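Local coordinates for protein ribosomal RNA small subunit methyltransferase E (Bacillus subtilis, PDB 1VHK) that probably methylates N3 of a specific uridine in 16S ribosomal RNA of the assembled 30S subunit, with S-adenosyl-L-methionine as methyl donor, at residues Arg5-Thr11 with Ile43-Asp49. Numbering follows the deposited sequence.
Sequences RYFIELT and IICCSQD
With chi1 at 180° and an extended chain from CG to NE, Arg5 sets its guanidinium beside strand 42-46, where Ile44 CG2 near NH1 and Cys46 CB near NH2 lie oblique to its plane. Cys46 SG, also turned away from its own backbone N (chi1 -168°), makes a sulfur-aromatic contact, 5.1 Å from the centroid of the Phe7 ring and oblique to it, while Cys46 CB packs 3.7 Å from Phe7 CE1. Arg5, Ile44, Phe7 and Cys46 share one face of the sheet. There Phe7 CZ meets the guanidinium edge in plane, and a salt bridge from Arg5 NH2 to Glu52 and a cation-pi contact with Tyr146 help fix the group's rotation. On the face with Cys45, the Tyr6 ring edge receives Ile43 CG2 at 3.9 Å from CE1, and Tyr6 OH hydrogen-bonds to His30 ND1. Ile8 CG1 lies 3.6 Å from Cys45 CB. Strands 5-7 and 42-46 form the parallel pair at one side of the mixed five-stranded sheet of the N-terminal PUA-like domain, 5-7 being outermost within the chain. Two backbone hydrogen bonds join them, Tyr6 N to Ile44 O (2.8 Å) and Cys46 N to Tyr6 O; Ile8 N, just past strand 5-7, adds a third to Cys46 O. Farther on, Gln48 N donates to Leu10 O at 2.8 Å, nearly straight at 170°. The Asp49 side chain crosses that of Thr11 at about a right angle, and its OD2 accepts a hydrogen bond from Lys12 N in helix 12-16.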
ATOM      1  N   ARG A   5      13.709 -10.684  10.637  1.00 35.52           N
ATOM      2  CA  ARG A   5      12.617 -10.725  11.600  1.00 35.22           C
ATOM      3  C   ARG A   5      11.845 -12.037  11.601  1.00 35.15           C
ATOM      4  O   ARG A   5      11.406 -12.519  10.566  1.00 33.35           O
ATOM      5  CB  ARG A   5      11.653  -9.541  11.418  1.00 33.58           C
ATOM      6  CG  ARG A   5      10.483  -9.556  12.410  1.00 32.97           C
ATOM      7  CD  ARG A   5       9.284  -8.769  11.843  1.00 35.83           C
ATOM      8  NE  ARG A   5       8.426  -8.293  12.957  1.00 30.43           N
ATOM      9  CZ  ARG A   5       8.931  -7.381  13.801  1.00 26.33           C
ATOM     10  NH1 ARG A   5      10.153  -6.930  13.572  1.00 26.05           N
ATOM     11  NH2 ARG A   5       8.275  -6.940  14.835  1.00 25.04           N
ATOM     12  N   TYR A   6      11.702 -12.601  12.814  1.00 35.71           N
ATOM     13  CA  TYR A   6      11.032 -13.832  13.082  1.00 36.79           C
ATOM     14  C   TYR A   6       9.930 -13.817  14.143  1.00 37.52           C
ATOM     15  O   TYR A   6      10.056 -13.275  15.242  1.00 36.16           O
ATOM     16  CB  TYR A   6      12.054 -14.910  13.582  1.00 35.95           C
ATOM     17  CG  TYR A   6      13.107 -15.158  12.519  1.00 36.46           C
ATOM     18  CD1 TYR A   6      14.324 -14.499  12.564  1.00 35.39           C
ATOM     19  CD2 TYR A   6      12.829 -15.996  11.441  1.00 35.55           C
ATOM     20  CE1 TYR A   6      15.266 -14.691  11.570  1.00 37.16           C
ATOM     21  CE2 TYR A   6      13.772 -16.200  10.454  1.00 35.43           C
ATOM     22  CZ  TYR A   6      14.987 -15.558  10.531  1.00 37.27           C
ATOM     23  OH  TYR A   6      15.933 -15.765   9.545  1.00 37.22           O
ATOM     24  N   PHE A   7       8.888 -14.579  13.822  1.00 37.98           N
ATOM     25  CA  PHE A   7       7.758 -14.820  14.690  1.00 39.01           C
ATOM     26  C   PHE A   7       7.941 -16.125  15.461  1.00 41.08           C
ATOM     27  O   PHE A   7       7.994 -17.210  14.890  1.00 42.42           O
ATOM     28  CB  PHE A   7       6.474 -14.889  13.857  1.00 33.77           C
ATOM     29  CG  PHE A   7       6.120 -13.508  13.364  1.00 34.89           C
ATOM     30  CD1 PHE A   7       5.641 -12.569  14.274  1.00 35.00           C
ATOM     31  CD2 PHE A   7       6.300 -13.147  12.050  1.00 34.00           C
ATOM     32  CE1 PHE A   7       5.324 -11.293  13.867  1.00 32.42           C
ATOM     33  CE2 PHE A   7       5.975 -11.870  11.635  1.00 35.49           C
ATOM     34  CZ  PHE A   7       5.475 -10.950  12.540  1.00 33.25           C
ATOM     35  N   ILE A   8       8.164 -15.996  16.739  1.00 43.89           N
ATOM     36  CA  ILE A   8       8.404 -17.052  17.707  1.00 45.76           C
ATOM     37  C   ILE A   8       7.126 -17.580  18.334  1.00 48.00           C
ATOM     38  O   ILE A   8       6.212 -16.835  18.690  1.00 47.19           O
ATOM     39  CB  ILE A   8       9.303 -16.449  18.826  1.00 42.99           C
ATOM     40  CG1 ILE A   8      10.517 -15.769  18.200  1.00 41.74           C
ATOM     41  CG2 ILE A   8       9.703 -17.483  19.836  1.00 45.74           C
ATOM     42  CD1 ILE A   8      11.325 -16.619  17.264  1.00 41.36           C
ATOM     43  N   GLU A   9       7.050 -18.894  18.560  1.00 51.17           N
ATOM     44  CA  GLU A   9       5.872 -19.517  19.151  1.00 52.16           C
ATOM     45  C   GLU A   9       5.981 -19.626  20.671  1.00 52.56           C
ATOM     46  O   GLU A   9       5.670 -20.654  21.271  1.00 52.14           O
ATOM     47  CB  GLU A   9       5.635 -20.894  18.545  1.00 56.13           C
ATOM     48  CG  GLU A   9       5.738 -20.983  17.042  1.00 60.10           C
ATOM     49  CD  GLU A   9       4.448 -20.640  16.329  1.00 65.77           C
ATOM     50  OE1 GLU A   9       4.096 -21.316  15.330  1.00 65.55           O
ATOM     51  OE2 GLU A   9       3.769 -19.677  16.759  1.00 68.52           O
ATOM     52  N   LEU A  10       6.425 -18.561  21.296  1.00 53.37           N
ATOM     53  CA  LEU A  10       6.548 -18.390  22.724  1.00 53.71           C
ATOM     54  C   LEU A  10       5.908 -17.045  23.093  1.00 53.99           C
ATOM     55  O   LEU A  10       5.693 -16.248  22.168  1.00 54.34           O
ATOM     56  CB  LEU A  10       8.003 -18.418  23.146  1.00 56.79           C
ATOM     57  CG  LEU A  10       8.656 -19.774  23.417  1.00 58.32           C
ATOM     58  CD1 LEU A  10       7.637 -20.769  23.965  1.00 59.03           C
ATOM     59  CD2 LEU A  10       9.372 -20.329  22.205  1.00 56.11           C
ATOM     60  N   THR A  11       5.527 -16.856  24.327  1.00 54.13           N
ATOM     61  CA  THR A  11       4.888 -15.599  24.772  1.00 54.28           C
ATOM     62  C   THR A  11       5.976 -14.716  25.326  1.00 54.64           C
ATOM     63  O   THR A  11       7.049 -15.292  25.601  1.00 55.30           O
ATOM     64  CB  THR A  11       3.855 -15.929  25.868  1.00 54.38           C
ATOM     65  OG1 THR A  11       2.792 -16.700  25.282  1.00 52.76           O
ATOM     66  CG2 THR A  11       3.277 -14.664  26.476  1.00 56.05           C
ATOM     67  N   ILE A  43      19.239 -10.828  15.356  1.00 41.90           N
ATOM     68  CA  ILE A  43      17.958 -10.916  14.692  1.00 38.95           C
ATOM     69  C   ILE A  43      16.897 -10.168  15.524  1.00 39.56           C
ATOM     70  O   ILE A  43      17.098  -9.700  16.630  1.00 38.93           O
ATOM     71  CB  ILE A  43      17.376 -12.321  14.444  1.00 33.92           C
ATOM     72  CG1 ILE A  43      17.104 -13.041  15.754  1.00 32.17           C
ATOM     73  CG2 ILE A  43      18.243 -13.138  13.493  1.00 32.40           C
ATOM     74  CD1 ILE A  43      16.900 -14.525  15.727  1.00 27.44           C
ATOM     75  N   ILE A  44      15.740 -10.039  14.897  1.00 39.75           N
ATOM     76  CA  ILE A  44      14.576  -9.429  15.510  1.00 37.00           C
ATOM     77  C   ILE A  44      13.507 -10.525  15.660  1.00 36.41           C
ATOM     78  O   ILE A  44      13.220 -11.283  14.729  1.00 34.48           O
ATOM     79  CB  ILE A  44      14.030  -8.268  14.681  1.00 37.59           C
ATOM     80  CG1 ILE A  44      15.144  -7.318  14.239  1.00 37.92           C
ATOM     81  CG2 ILE A  44      12.970  -7.501  15.475  1.00 38.82           C
ATOM     82  CD1 ILE A  44      15.652  -6.372  15.287  1.00 36.45           C
ATOM     83  N   CYS A  45      13.010 -10.649  16.878  1.00 35.67           N
ATOM     84  CA  CYS A  45      11.992 -11.616  17.212  1.00 35.09           C
ATOM     85  C   CYS A  45      10.792 -10.906  17.857  1.00 35.09           C
ATOM     86  O   CYS A  45      10.912  -9.979  18.659  1.00 33.40           O
ATOM     87  CB  CYS A  45      12.500 -12.708  18.134  1.00 37.27           C
ATOM     88  SG  CYS A  45      13.702 -13.839  17.419  1.00 41.91           S
ATOM     89  N   CYS A  46       9.639 -11.409  17.467  1.00 34.73           N
ATOM     90  CA  CYS A  46       8.350 -10.951  17.941  1.00 34.36           C
ATOM     91  C   CYS A  46       7.620 -12.141  18.565  1.00 33.43           C
ATOM     92  O   CYS A  46       7.472 -13.123  17.853  1.00 31.64           O
ATOM     93  CB  CYS A  46       7.538 -10.401  16.746  1.00 34.64           C
ATOM     94  SG  CYS A  46       6.052  -9.475  17.296  1.00 35.23           S
ATOM     95  N   SER A  47       7.219 -12.078  19.814  1.00 34.93           N
ATOM     96  CA  SER A  47       6.500 -13.179  20.470  1.00 37.03           C
ATOM     97  C   SER A  47       5.085 -13.375  19.947  1.00 38.29           C
ATOM     98  O   SER A  47       4.533 -12.539  19.225  1.00 37.80           O
ATOM     99  CB  SER A  47       6.443 -12.947  21.980  1.00 34.31           C
ATOM    100  OG  SER A  47       5.929 -11.660  22.279  1.00 38.87           O
ATOM    101  N   GLN A  48       4.381 -14.411  20.440  1.00 39.77           N
ATOM    102  CA  GLN A  48       3.027 -14.658  19.961  1.00 42.28           C
ATOM    103  C   GLN A  48       2.056 -13.551  20.411  1.00 42.63           C
ATOM    104  O   GLN A  48       0.970 -13.453  19.825  1.00 43.17           O
ATOM    105  CB  GLN A  48       2.404 -15.962  20.343  1.00 45.56           C
ATOM    106  CG  GLN A  48       3.152 -17.169  20.748  1.00 50.43           C
ATOM    107  CD  GLN A  48       2.229 -18.234  21.341  1.00 54.83           C
ATOM    108  OE1 GLN A  48       1.216 -17.878  21.963  1.00 57.16           O
ATOM    109  NE2 GLN A  48       2.548 -19.505  21.120  1.00 54.98           N
ATOM    110  N   ASP A  49       2.367 -12.875  21.500  1.00 42.44           N
ATOM    111  CA  ASP A  49       1.536 -11.830  22.046  1.00 41.72           C
ATOM    112  C   ASP A  49       1.923 -10.441  21.590  1.00 40.86           C
ATOM    113  O   ASP A  49       1.577  -9.452  22.255  1.00 40.14           O
ATOM    114  CB  ASP A  49       1.393 -11.908  23.551  1.00 44.73           C
ATOM    115  CG  ASP A  49       2.585 -12.120  24.411  1.00 47.20           C
ATOM    116  OD1 ASP A  49       2.498 -11.821  25.647  1.00 51.08           O
ATOM    117  OD2 ASP A  49       3.643 -12.626  23.983  1.00 45.35           O
TER